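Local coordinates for 3'-5'-exonuclease (Saccharomyces cerevisiae, PDB 3E2V), which probably acts as a magnesium-dependent TatD-family nuclease that incises double-stranded DNA and excises it from the 3' to the 5' end, at residues Pro37-Lys42 with Asn339-Lys344; Leu44-Gln49 with Lys354-Pro359; Cys279-Glu284 with Glu363-Val368; Gln317-Tyr322 with Phe328-Phe333; Ile367-Val372 with Ala378-Thr383. All coordinates share one frame; numbering follows the deposited sequence. Where two conformers were deposited one is given.

Interaction 1 of 5, residues Pro37-Lys42 with Asn339-Lys344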
# COMPACT_ATOMS: atom_id res chain seq x y z
N PRO A 37 0.95 24.79 7.85
CA PRO A 37 -0.31 24.41 7.21
C PRO A 37 -0.12 23.20 6.30
O PRO A 37 0.94 23.05 5.70
CB PRO A 37 -0.68 25.64 6.38
CG PRO A 37 0.00 26.78 7.13
CD PRO A 37 1.32 26.18 7.53
N ALA A 38 -1.14 22.35 6.22
CA ALA A 38 -1.10 21.19 5.34
C ALA A 38 -0.70 21.65 3.93
O ALA A 38 -1.20 22.66 3.43
CB ALA A 38 -2.48 20.54 5.30
N ASP A 39 0.20 20.89 3.29
CA ASP A 39 0.75 21.30 1.99
C ASP A 39 0.60 20.20 0.96
O ASP A 39 1.41 20.11 0.04
CB ASP A 39 2.22 21.70 2.14
CG ASP A 39 3.12 20.52 2.53
OD1 ASP A 39 2.70 19.64 3.32
OD2 ASP A 39 4.28 20.48 2.05
N TYR A 40 -0.43 19.36 1.08
CA TYR A 40 -0.53 18.21 0.18
C TYR A 40 -0.82 18.57 -1.27
O TYR A 40 -0.45 17.84 -2.17
CB TYR A 40 -1.46 17.12 0.73
CG TYR A 40 -2.83 17.61 1.14
CD1 TYR A 40 -3.83 17.81 0.19
CD2 TYR A 40 -3.12 17.85 2.47
CE1 TYR A 40 -5.10 18.25 0.56
CE2 TYR A 40 -4.39 18.29 2.86
CZ TYR A 40 -5.36 18.49 1.90
OH TYR A 40 -6.61 18.93 2.29
N VAL A 41 -1.46 19.71 -1.52
CA VAL A 41 -1.65 20.12 -2.91
C VAL A 41 -0.30 20.46 -3.56
O VAL A 41 0.00 19.98 -4.66
CB VAL A 41 -2.75 21.22 -3.08
CG1 VAL A 41 -2.75 21.76 -4.50
CG2 VAL A 41 -4.12 20.64 -2.75
N LYS A 42 0.55 21.23 -2.87
CA LYS A 42 1.92 21.49 -3.37
C LYS A 42 2.76 20.21 -3.49
O LYS A 42 3.55 20.06 -4.43
CB LYS A 42 2.65 22.53 -2.51
CG LYS A 42 2.18 23.94 -2.81
CD LYS A 42 2.76 24.92 -1.81
CE LYS A 42 2.11 26.29 -1.94
NZ LYS A 42 2.87 27.16 -2.87
N ASN A 339 10.05 23.22 10.94
CA ASN A 339 9.71 24.53 11.50
C ASN A 339 10.04 25.72 10.59
O ASN A 339 9.76 26.88 10.92
CB ASN A 339 10.39 24.73 12.87
CG ASN A 339 11.90 24.76 12.78
OD1 ASN A 339 12.51 24.03 12.00
ND2 ASN A 339 12.52 25.59 13.61
N LYS A 340 10.62 25.43 9.42
CA LYS A 340 10.99 26.44 8.43
C LYS A 340 10.12 26.43 7.19
O LYS A 340 10.25 27.31 6.33
CB LYS A 340 12.47 26.28 8.03
CG LYS A 340 13.46 26.38 9.19
CD LYS A 340 13.46 27.76 9.80
CE LYS A 340 14.50 27.86 10.89
NZ LYS A 340 14.59 29.26 11.38
N LEU A 341 9.21 25.46 7.08
CA LEU A 341 8.40 25.33 5.87
C LEU A 341 7.32 26.42 5.75
O LEU A 341 7.07 26.94 4.66
CB LEU A 341 7.75 23.94 5.78
CG LEU A 341 7.00 23.75 4.47
CD1 LEU A 341 7.98 23.67 3.30
CD2 LEU A 341 6.10 22.56 4.49
N ALA A 342 6.66 26.75 6.86
CA ALA A 342 5.47 27.59 6.78
C ALA A 342 5.73 28.93 6.07
O ALA A 342 4.93 29.35 5.23
CB ALA A 342 4.88 27.80 8.15
N ASP A 343 6.85 29.58 6.38
CA ASP A 343 7.18 30.86 5.77
C ASP A 343 7.40 30.75 4.26
O ASP A 343 7.30 31.75 3.54
CB ASP A 343 8.41 31.47 6.47
CG ASP A 343 8.68 32.92 6.06
OD1 ASP A 343 7.75 33.65 5.64
OD2 ASP A 343 9.85 33.33 6.16
N LYS A 344 7.67 29.54 3.78
CA LYS A 344 7.89 29.31 2.35
C LYS A 344 6.59 29.12 1.56
O LYS A 344 6.60 29.11 0.33
CB LYS A 344 8.81 28.09 2.12
CG LYS A 344 10.14 28.10 2.87
CD LYS A 344 11.05 29.19 2.35
CE LYS A 344 12.47 29.05 2.89
NZ LYS A 344 13.40 29.98 2.18
O HOH W 1 5.96 27.07 -1.43
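Carboxylate oxygen OD2 of D39 is gripped by two arginines, R356 and R46, each through NH2, while a methyl of L341 closes on it from across the contact: L341 CD2 lies 3.7 Å from D39 OD2. The protein has the TIM-barrel fold of TatD-type nucleases, and D39 stands at the N-cap position of helix 40-49, which comes between barrel strands 14-16 and 52-57 in the sequence. Its side chain makes no capping bond. With chi1 at 66°, CG sits between the backbone N and the carbonyl carbon, and the carboxylate is spent on the arginines instead. D39 and L341 meet at about a right angle, the leucine branch crossing the carboxyl end so that CD2 is also 4.1 Å from D39 CG. A leucine suits this place because its remaining surface is apolar and also packs on H36, Y351 and V353, while the acidic oxygen it helps to cover already has charged partners.

Nearer the surface, CD of the P37 ring meets the small side chain of A342, P37 CD to A342 CB 4.0 Å. A rigid proline fits the loop leading into the helix, and a lone methyl lets the 339-344 backbone come close to it. That segment bends as a turn, with K344 N donating to L341 O at 2.8 Å. A looser polar link completes the contact: one water lies 2.8 Å from K344 O. The same water accepts a weak bond from K42 NZ at 3.4 Å.

Interaction 2 of 5, residues Leu44-Gln49 with Lys354-Pro359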
# COMPACT_ATOMS: atom_id res chain seq x y z
N LEU A 44 1.52 17.36 -4.31
CA LEU A 44 1.08 16.72 -5.54
C LEU A 44 1.64 17.43 -6.77
O LEU A 44 1.97 16.77 -7.75
CB LEU A 44 -0.45 16.61 -5.57
CG LEU A 44 -1.04 15.67 -4.50
CD1 LEU A 44 -2.54 15.88 -4.31
CD2 LEU A 44 -0.73 14.18 -4.77
N GLU A 45 1.76 18.75 -6.70
CA GLU A 45 2.41 19.53 -7.75
C GLU A 45 3.88 19.12 -7.94
O GLU A 45 4.36 18.98 -9.07
CB GLU A 45 2.26 21.04 -7.48
CG GLU A 45 0.80 21.48 -7.57
CD GLU A 45 0.54 22.92 -7.12
OE1 GLU A 45 1.44 23.58 -6.58
OE2 GLU A 45 -0.61 23.37 -7.33
N ARG A 46 4.60 18.91 -6.83
CA ARG A 46 5.99 18.43 -6.90
C ARG A 46 6.05 17.06 -7.57
O ARG A 46 6.92 16.82 -8.42
CB ARG A 46 6.63 18.36 -5.51
CG ARG A 46 6.91 19.72 -4.90
CD ARG A 46 7.72 19.60 -3.65
NE ARG A 46 7.00 19.07 -2.48
CZ ARG A 46 6.22 19.80 -1.68
NH1 ARG A 46 5.96 21.09 -1.97
NH2 ARG A 46 5.66 19.24 -0.62
N ALA A 47 5.14 16.17 -7.19
CA ALA A 47 5.13 14.84 -7.79
C ALA A 47 4.87 14.89 -9.30
O ALA A 47 5.53 14.21 -10.08
CB ALA A 47 4.09 13.95 -7.07
N ALA A 48 3.91 15.72 -9.71
CA ALA A 48 3.55 15.85 -11.14
C ALA A 48 4.74 16.39 -11.93
O ALA A 48 5.02 15.94 -13.06
CB ALA A 48 2.34 16.75 -11.31
N GLN A 49 5.45 17.33 -11.33
CA GLN A 49 6.63 17.92 -11.96
C GLN A 49 7.73 16.87 -12.14
O GLN A 49 8.53 16.96 -13.09
CB GLN A 49 7.13 19.11 -11.14
CG GLN A 49 8.26 19.88 -11.82
CD GLN A 49 8.54 21.21 -11.18
OE1 GLN A 49 7.62 21.95 -10.79
NE2 GLN A 49 9.81 21.54 -11.05
N LYS A 354 12.63 18.14 5.44
CA LYS A 354 13.69 17.17 5.74
C LYS A 354 13.12 16.02 6.57
O LYS A 354 12.42 16.25 7.55
CB LYS A 354 14.86 17.83 6.48
CG LYS A 354 15.55 18.93 5.67
CD LYS A 354 16.73 19.53 6.41
CE LYS A 354 17.43 20.60 5.57
NZ LYS A 354 18.03 20.06 4.30
N GLY A 355 13.39 14.79 6.14
CA GLY A 355 12.92 13.61 6.84
C GLY A 355 11.54 13.11 6.43
O GLY A 355 11.15 12.02 6.85
N ARG A 356 10.82 13.88 5.63
CA ARG A 356 9.47 13.50 5.20
C ARG A 356 9.54 13.11 3.73
O ARG A 356 9.72 13.96 2.84
CB ARG A 356 8.48 14.66 5.40
CG ARG A 356 7.03 14.30 5.05
CD ARG A 356 6.12 15.51 5.17
NE ARG A 356 6.29 16.43 4.03
CZ ARG A 356 5.49 17.45 3.73
NH1 ARG A 356 4.43 17.75 4.48
NH2 ARG A 356 5.77 18.20 2.66
N ASN A 357 9.39 11.81 3.46
CA ASN A 357 9.45 11.36 2.07
C ASN A 357 8.21 11.80 1.29
O ASN A 357 7.17 12.12 1.88
CB ASN A 357 9.65 9.84 2.02
CG ASN A 357 10.15 9.37 0.68
OD1 ASN A 357 10.68 10.15 -0.13
ND2 ASN A 357 9.97 8.08 0.41
N GLU A 358 8.32 11.85 -0.04
CA GLU A 358 7.23 12.30 -0.89
C GLU A 358 7.10 11.46 -2.15
O GLU A 358 8.08 10.85 -2.59
CB GLU A 358 7.42 13.76 -1.32
CG GLU A 358 7.50 14.75 -0.17
CD GLU A 358 7.32 16.19 -0.62
OE1 GLU A 358 7.17 16.43 -1.84
OE2 GLU A 358 7.35 17.10 0.24
N PRO A 359 5.90 11.45 -2.76
CA PRO A 359 5.74 10.72 -4.03
C PRO A 359 6.64 11.23 -5.17
O PRO A 359 6.92 10.47 -6.11
CB PRO A 359 4.24 10.90 -4.37
CG PRO A 359 3.81 12.10 -3.56
CD PRO A 359 4.63 12.05 -2.30
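R46 grips E358 side-on with two nitrogens, one to each carboxylate oxygen, and these charges carry most of the contact. The R46 chain bends at chi3 (-73°), which brings NE and NH2 side-on to the carboxylate. R46 NE donates to E358 OE1 at 2.7 Å in an almost straight bond (176°), in the guanidinium plane and on the syn lone pair. The second bond, R46 NH2 to E358 OE2 at 2.9 Å, is more bent and meets OE2 on its syn side, tilted out of the carboxylate plane, because the two flat groups are turned 42° against each other. R356 NH2 adds a bond of 3.1 Å to E358 OE2 on its anti side, from the same face as R46 NH2. The two arginine NH2 groups thus stand 3.4 Å apart, gathered round a shared acceptor, with D39 as a second acid beside them. R356 NH1 is held by M25 O as well. Glutamate suits the place because its reach and two oxygens can serve both arginines in a buried setting; an alanine here removes both oxygens, which would probably leave the guanidinium of R46 free to turn and the close positive charges with less negative charge between them.

The apolar part is small. A47 CB rests against the ring of P359, 4.0 Å from P359 CG, where a bare methyl allows the loop to come close to the helix, and L43 covers both E358 and P359.

A buried salt-bridge network of this kind ties the loop after strand 351-353 to the first helix outside the TIM barrel, with the P359 side chain about 10 Å from that of the magnesium ligand D303.

Interaction 3 of 5, residues Cys279-Glu284 with Glu363-Val368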
# COMPACT_ATOMS: atom_id res chain seq x y z
N CYS A 279 12.38 1.31 1.47
CA CYS A 279 12.62 0.35 2.55
C CYS A 279 13.04 -1.04 2.02
O CYS A 279 13.77 -1.78 2.69
CB CYS A 279 11.39 0.23 3.47
SG CYS A 279 11.07 1.70 4.48
N SER A 280 12.59 -1.36 0.81
CA SER A 280 12.94 -2.60 0.12
C SER A 280 14.38 -2.59 -0.40
O SER A 280 14.80 -3.59 -0.99
CB SER A 280 12.05 -2.76 -1.13
OG SER A 280 10.68 -2.65 -0.79
N LEU A 281 15.11 -1.48 -0.22
CA LEU A 281 16.41 -1.25 -0.90
C LEU A 281 17.52 -0.83 0.08
O LEU A 281 18.55 -0.26 -0.32
CB LEU A 281 16.24 -0.21 -2.03
CG LEU A 281 15.18 -0.49 -3.12
CD1 LEU A 281 14.88 0.79 -3.90
CD2 LEU A 281 15.65 -1.62 -4.03
N ARG A 282 17.32 -1.10 1.37
CA ARG A 282 18.19 -0.53 2.41
C ARG A 282 19.53 -1.22 2.55
O ARG A 282 20.54 -0.55 2.78
CB ARG A 282 17.47 -0.48 3.75
CG ARG A 282 16.47 0.68 3.83
CD ARG A 282 15.76 0.73 5.15
NE ARG A 282 14.91 -0.45 5.28
CZ ARG A 282 13.92 -0.56 6.16
NH1 ARG A 282 13.65 0.44 7.00
NH2 ARG A 282 13.21 -1.68 6.20
N THR A 283 19.54 -2.54 2.45
CA THR A 283 20.79 -3.29 2.61
C THR A 283 21.21 -4.00 1.33
O THR A 283 20.42 -4.16 0.40
CB THR A 283 20.64 -4.39 3.68
OG1 THR A 283 19.78 -5.42 3.16
CG2 THR A 283 20.05 -3.83 4.97
N GLU A 284 22.46 -4.46 1.27
CA GLU A 284 22.90 -5.22 0.10
C GLU A 284 22.07 -6.50 -0.10
O GLU A 284 21.76 -6.87 -1.24
CB GLU A 284 24.40 -5.53 0.16
CG GLU A 284 25.26 -4.41 -0.41
CD GLU A 284 26.72 -4.81 -0.55
OE1 GLU A 284 27.03 -6.02 -0.49
OE2 GLU A 284 27.56 -3.90 -0.73
N GLU A 363 11.11 8.62 -8.80
CA GLU A 363 12.25 8.55 -9.70
C GLU A 363 13.50 7.97 -9.05
O GLU A 363 14.31 7.31 -9.71
CB GLU A 363 12.53 9.91 -10.32
CG GLU A 363 12.90 11.01 -9.33
CD GLU A 363 13.07 12.35 -9.99
OE1 GLU A 363 13.07 12.43 -11.24
OE2 GLU A 363 13.20 13.35 -9.24
N GLN A 364 13.67 8.19 -7.74
CA GLN A 364 14.82 7.63 -7.02
C GLN A 364 14.69 6.12 -6.91
O GLN A 364 15.66 5.40 -7.05
CB GLN A 364 14.95 8.25 -5.63
CG GLN A 364 15.19 9.74 -5.61
CD GLN A 364 15.23 10.30 -4.20
OE1 GLN A 364 15.22 9.57 -3.23
NE2 GLN A 364 15.25 11.62 -4.10
N VAL A 365 13.48 5.64 -6.62
CA VAL A 365 13.29 4.19 -6.52
C VAL A 365 13.58 3.55 -7.88
O VAL A 365 14.26 2.52 -7.96
CB VAL A 365 11.87 3.85 -6.02
CG1 VAL A 365 11.72 2.34 -5.75
CG2 VAL A 365 11.55 4.65 -4.76
N ALA A 366 13.09 4.18 -8.96
CA ALA A 366 13.28 3.64 -10.31
C ALA A 366 14.77 3.58 -10.68
O ALA A 366 15.25 2.59 -11.23
CB ALA A 366 12.51 4.48 -11.32
N ILE A 367 15.51 4.63 -10.33
CA ILE A 367 16.96 4.66 -10.62
C ILE A 367 17.64 3.50 -9.92
O ILE A 367 18.42 2.75 -10.52
CB ILE A 367 17.60 5.98 -10.13
CG1 ILE A 367 17.26 7.09 -11.12
CG2 ILE A 367 19.13 5.84 -9.97
CD1 ILE A 367 17.49 8.50 -10.52
N VAL A 368 17.35 3.33 -8.64
CA VAL A 368 18.00 2.26 -7.89
C VAL A 368 17.66 0.88 -8.47
O VAL A 368 18.55 0.05 -8.68
CB VAL A 368 17.62 2.33 -6.39
CG1 VAL A 368 18.15 1.11 -5.63
CG2 VAL A 368 18.13 3.64 -5.78
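L281 reaches across to helix 362-373 and meets V368 tip to tip. Its CB starts the side chain toward the helix, and with chi1 at -56° CG lies anti to the carbonyl carbon. At CG the chain forks. The CD1 branch goes furthest into the contact: L281 CD1 is 3.7 Å from V368 CG1, and 4.0 Å from V365 CG1, one helical turn earlier. The other branch follows the same neighbour, L281 CD2 lying 4.0 Å from V368 CG1, so that this one valine methyl is met by both arms of the fork. V365 differs, its side chain crossing that of L281 at about a right angle and offering CG1 alone. In V368, CG1 is anti to the backbone N (chi1 173°), which swings that methyl out toward the leucine.

The leucine belongs to the loop that follows strand 272-276 of the TIM barrel. Just before it the loop is tied by the C279-C307 disulfide and by S280 OG, which bonds F255 O. T283 OG1 caps the next helix at N286 N. The V365 side chain lies about 9 Å from that of the magnesium ligand D303.

A branched leucine against two beta-branched valines gives only van der Waals contact between methyl groups, the valine chains having little torsional freedom: with no polar bond to set direction, the fit depends on shape and burial of all three side chains.

Interaction 4 of 5, residues Gln317-Tyr322 with Phe328-Phe333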
# COMPACT_ATOMS: atom_id res chain seq x y z
N GLN A 317 24.27 4.62 -3.32
CA GLN A 317 25.35 4.67 -4.30
C GLN A 317 24.87 4.93 -5.73
O GLN A 317 25.56 5.58 -6.52
CB GLN A 317 26.21 3.41 -4.22
CG GLN A 317 25.48 2.14 -4.56
CD GLN A 317 26.33 0.95 -4.25
OE1 GLN A 317 27.35 0.71 -4.92
NE2 GLN A 317 25.94 0.18 -3.24
N TYR A 318 23.68 4.43 -6.06
CA TYR A 318 23.11 4.63 -7.39
C TYR A 318 22.59 6.05 -7.59
O TYR A 318 22.68 6.60 -8.69
CB TYR A 318 22.06 3.57 -7.66
CG TYR A 318 22.62 2.19 -7.45
CD1 TYR A 318 23.66 1.73 -8.27
CD2 TYR A 318 22.17 1.37 -6.43
CE1 TYR A 318 24.21 0.47 -8.09
CE2 TYR A 318 22.72 0.10 -6.24
CZ TYR A 318 23.74 -0.35 -7.08
OH TYR A 318 24.28 -1.60 -6.90
N LEU A 319 22.06 6.67 -6.54
CA LEU A 319 21.70 8.08 -6.61
C LEU A 319 22.94 8.97 -6.69
O LEU A 319 22.92 9.99 -7.39
CB LEU A 319 20.83 8.51 -5.43
CG LEU A 319 19.52 7.76 -5.21
CD1 LEU A 319 18.77 8.47 -4.10
CD2 LEU A 319 18.67 7.67 -6.49
N ALA A 320 23.99 8.61 -5.95
CA ALA A 320 25.27 9.32 -6.06
C ALA A 320 25.78 9.30 -7.50
O ALA A 320 26.16 10.34 -8.05
CB ALA A 320 26.29 8.73 -5.09
N LYS A 321 25.76 8.11 -8.12
CA LYS A 321 26.16 7.94 -9.52
C LYS A 321 25.37 8.86 -10.44
O LYS A 321 25.94 9.56 -11.28
CB LYS A 321 26.02 6.47 -9.96
CG LYS A 321 26.24 6.24 -11.46
CD LYS A 321 25.94 4.80 -11.85
CE LYS A 321 26.16 4.60 -13.35
NZ LYS A 321 25.91 3.20 -13.76
N TYR A 322 24.05 8.87 -10.28
CA TYR A 322 23.19 9.72 -11.09
C TYR A 322 23.43 11.22 -10.89
O TYR A 322 23.39 11.99 -11.85
CB TYR A 322 21.71 9.34 -10.91
CG TYR A 322 21.23 8.38 -11.98
CD1 TYR A 322 21.72 7.07 -12.02
CD2 TYR A 322 20.32 8.78 -12.95
CE1 TYR A 322 21.30 6.19 -13.01
CE2 TYR A 322 19.91 7.91 -13.94
CZ TYR A 322 20.40 6.62 -13.97
OH TYR A 322 19.97 5.75 -14.95
N PHE A 328 21.40 14.49 -12.23
CA PHE A 328 20.27 14.24 -11.33
C PHE A 328 20.27 15.16 -10.11
O PHE A 328 21.29 15.33 -9.44
CB PHE A 328 20.24 12.77 -10.88
CG PHE A 328 19.01 12.40 -10.08
CD1 PHE A 328 17.77 12.31 -10.70
CD2 PHE A 328 19.11 12.17 -8.71
CE1 PHE A 328 16.62 11.99 -9.96
CE2 PHE A 328 17.97 11.84 -7.96
CZ PHE A 328 16.73 11.75 -8.60
N GLU A 329 19.10 15.74 -9.83
CA GLU A 329 18.93 16.63 -8.68
C GLU A 329 18.44 15.87 -7.44
O GLU A 329 17.35 15.29 -7.45
CB GLU A 329 17.96 17.76 -9.04
N TYR A 330 19.28 15.87 -6.41
CA TYR A 330 18.98 15.28 -5.10
C TYR A 330 19.26 16.34 -4.02
O TYR A 330 20.38 16.87 -3.95
CB TYR A 330 19.83 14.03 -4.86
CG TYR A 330 19.60 13.31 -3.54
CD1 TYR A 330 18.65 12.29 -3.45
CD2 TYR A 330 20.35 13.62 -2.40
CE1 TYR A 330 18.44 11.60 -2.24
CE2 TYR A 330 20.14 12.94 -1.19
CZ TYR A 330 19.18 11.93 -1.12
OH TYR A 330 18.98 11.25 0.07
N PRO A 331 18.25 16.69 -3.20
CA PRO A 331 16.85 16.30 -3.33
C PRO A 331 16.20 16.98 -4.54
O PRO A 331 16.80 17.86 -5.16
CB PRO A 331 16.23 16.82 -2.03
CG PRO A 331 17.09 17.98 -1.64
CD PRO A 331 18.48 17.56 -2.03
N ALA A 332 14.97 16.58 -4.88
CA ALA A 332 14.33 17.06 -6.11
C ALA A 332 13.94 18.55 -6.05
O ALA A 332 13.77 19.21 -7.09
CB ALA A 332 13.11 16.21 -6.43
N PHE A 333 13.76 19.04 -4.83
CA PHE A 333 13.38 20.42 -4.52
C PHE A 333 14.11 20.75 -3.23
O PHE A 333 14.54 19.84 -2.52
CB PHE A 333 11.86 20.51 -4.28
CG PHE A 333 11.04 20.17 -5.49
CD1 PHE A 333 10.67 21.16 -6.39
CD2 PHE A 333 10.65 18.86 -5.75
CE1 PHE A 333 9.93 20.86 -7.52
CE2 PHE A 333 9.90 18.54 -6.88
CZ PHE A 333 9.55 19.54 -7.77
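Y322 and F328 form the tight end of the contact, where backbone and side chains close together. F328 N donates to Y322 O at 3.2 Å with an N-H...O angle of 147°. The two CB atoms follow, Y322 CB to F328 CB 3.7 Å, and F328 CB also lies 3.4 Å from Y322 O. F328 CB sits at the edge of the tyrosine ring. F328 CG is anti to the backbone N (chi1 -173°), which carries the phenylalanine ring toward L319.

L319 fills the next step with its forked end. L319 CD1 comes 3.7 Å from Y330 CE1, the two side chains crossing at about a right angle, and leucine suits the place because one branch can press on Y330 while the other turns toward F328. Y330 turns its polar end aside to bond I309 O through OH, its ring meets F316 edge-to-face, and a cis peptide bond joins it to P331. Helix 316-325 follows 298-300, the last strand of the TIM barrel, and the chain doubles back after it, so that 328-330 lie along its flank before strand 334-336. I367 of helix 362-373 touches Y322 and F328, and Q364 touches Y330.

The looser side is plain by comparison. The other leucine branch only just approaches the phenylalanine, L319 CD2 to F328 CE2 4.5 Å, and E329, pointing away between the two aromatics, is not traced beyond CB, consistent with a mobile side chain.

Interaction 5 of 5, residues Ile367-Val372 with Ala378-Thr383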
# COMPACT_ATOMS: atom_id res chain seq x y z
N ILE A 367 15.51 4.63 -10.33
CA ILE A 367 16.96 4.66 -10.62
C ILE A 367 17.64 3.50 -9.92
O ILE A 367 18.42 2.75 -10.52
CB ILE A 367 17.60 5.98 -10.13
CG1 ILE A 367 17.26 7.09 -11.12
CG2 ILE A 367 19.13 5.84 -9.97
CD1 ILE A 367 17.49 8.50 -10.52
N VAL A 368 17.35 3.33 -8.64
CA VAL A 368 18.00 2.26 -7.89
C VAL A 368 17.66 0.88 -8.47
O VAL A 368 18.55 0.05 -8.68
CB VAL A 368 17.62 2.33 -6.39
CG1 VAL A 368 18.15 1.11 -5.63
CG2 VAL A 368 18.13 3.64 -5.78
N VAL A 369 16.38 0.63 -8.73
CA VAL A 369 15.96 -0.67 -9.23
C VAL A 369 16.60 -0.95 -10.60
O VAL A 369 17.05 -2.07 -10.85
CB VAL A 369 14.41 -0.78 -9.25
CG1 VAL A 369 13.97 -2.06 -9.97
CG2 VAL A 369 13.86 -0.76 -7.82
N SER A 370 16.67 0.08 -11.44
CA SER A 370 17.24 -0.10 -12.77
C SER A 370 18.73 -0.46 -12.69
O SER A 370 19.20 -1.35 -13.41
CB SER A 370 17.03 1.17 -13.61
OG SER A 370 17.89 2.20 -13.20
N GLU A 371 19.46 0.19 -11.78
CA GLU A 371 20.89 -0.11 -11.62
C GLU A 371 21.11 -1.49 -11.01
O GLU A 371 21.98 -2.25 -11.46
CB GLU A 371 21.57 0.98 -10.78
CG GLU A 371 21.68 2.32 -11.50
CD GLU A 371 22.73 2.30 -12.60
OE1 GLU A 371 23.84 1.81 -12.34
OE2 GLU A 371 22.42 2.76 -13.71
N VAL A 372 20.32 -1.84 -10.01
CA VAL A 372 20.43 -3.14 -9.37
C VAL A 372 20.17 -4.28 -10.36
O VAL A 372 20.89 -5.28 -10.36
CB VAL A 372 19.47 -3.24 -8.16
CG1 VAL A 372 19.33 -4.67 -7.68
CG2 VAL A 372 19.96 -2.35 -7.02
N ALA A 378 14.72 3.77 -18.73
CA ALA A 378 13.49 4.05 -19.46
C ALA A 378 12.70 2.75 -19.69
O ALA A 378 11.46 2.75 -19.62
CB ALA A 378 13.79 4.77 -20.79
N THR A 379 13.43 1.66 -19.91
CA THR A 379 12.83 0.33 -20.11
C THR A 379 12.06 -0.10 -18.87
O THR A 379 10.89 -0.55 -18.95
CB THR A 379 13.91 -0.72 -20.45
OG1 THR A 379 14.58 -0.32 -21.66
CG2 THR A 379 13.30 -2.11 -20.64
N LEU A 380 12.72 0.02 -17.72
CA LEU A 380 12.11 -0.33 -16.45
C LEU A 380 10.88 0.53 -16.17
O LEU A 380 9.83 0.01 -15.79
CB LEU A 380 13.12 -0.15 -15.32
CG LEU A 380 12.47 -0.38 -13.96
CD1 LEU A 380 12.24 -1.89 -13.78
CD2 LEU A 380 13.34 0.19 -12.86
N ILE A 381 11.01 1.83 -16.35
CA ILE A 381 9.90 2.76 -16.11
C ILE A 381 8.68 2.42 -16.97
O ILE A 381 7.55 2.38 -16.48
CB ILE A 381 10.36 4.23 -16.25
CG1 ILE A 381 11.33 4.57 -15.10
CG2 ILE A 381 9.16 5.16 -16.25
CD1 ILE A 381 12.07 5.88 -15.31
N ASP A 382 8.92 2.16 -18.26
CA ASP A 382 7.88 1.75 -19.17
C ASP A 382 7.19 0.44 -18.75
O ASP A 382 5.95 0.38 -18.71
CB ASP A 382 8.46 1.63 -20.58
CG ASP A 382 7.43 1.12 -21.59
OD1 ASP A 382 6.58 1.92 -22.03
OD2 ASP A 382 7.45 -0.10 -21.92
N THR A 383 7.97 -0.59 -18.44
CA THR A 383 7.35 -1.86 -18.01
C THR A 383 6.53 -1.66 -16.74
O THR A 383 5.38 -2.10 -16.67
CB THR A 383 8.40 -2.97 -17.82
OG1 THR A 383 8.95 -3.34 -19.09
CG2 THR A 383 7.81 -4.21 -17.17
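L380 pushes its CD2 methyl against the flank of helix 362-373 between V369 and S370. Two torsions place it: CG is anti to the backbone N (chi1 174°), carrying the side chain outward from helix 377-392, and chi2 at 74° then sends CD2 to the neighbouring backbone. The methyl lies 3.6 Å from S370 N and 3.9 Å from S370 CB, close against the helix main chain because serine has so little bulk to keep it off. It also lies 3.7 Å from V369 CG1, while the second branch is more distant, L380 CD1 to V369 CG1 4.2 Å. V369 is likewise set by its first torsion, with CG1 anti to the backbone N; its side chain crosses that of the leucine at about a right angle, and V369 CB is itself 3.9 Å from L380 CD2.

S370 was modelled in two conformers. In the one described (chi1 75°) the hydroxyl folds back onto its own helix, S370 OG donating to I367 O at 2.8 Å and sharing that carbonyl with E371 N, both donors on the same face. With a second conformer deposited, this bond is doubtful.

The contact joins the last two helices of this TIM-barrel enzyme across a short turn, and L377, also against S370, extends it. Its chemistry is methyl against methyl and methyl against a backbone turn, with no hydrogen bond across: the tie rests on close fit, and the serine contributes smallness to it.

In the fold
Interactions 2, 3 and 5 are buried, whereas 1 and 4 lie further out, about 25 Å from the centre of the chain, and are only partly buried. Interactions 1 and 2 share helix 40-49. Interactions 3 and 5 share helix 362-373, using different faces of it, and 4 packs on that helix too, adding a K321-E371 salt bridge. F333 links 4 to 2 through R46 and Q49. Chemistry changes along this wall: ionic at 2, apolar and water-linked at 1 though D39 joins the ionic network, wholly apolar at 3, methyl against helix backbone at 5, aromatic with one backbone bond at 4. Of the five, 2 and 3 come nearest the magnesium ligands.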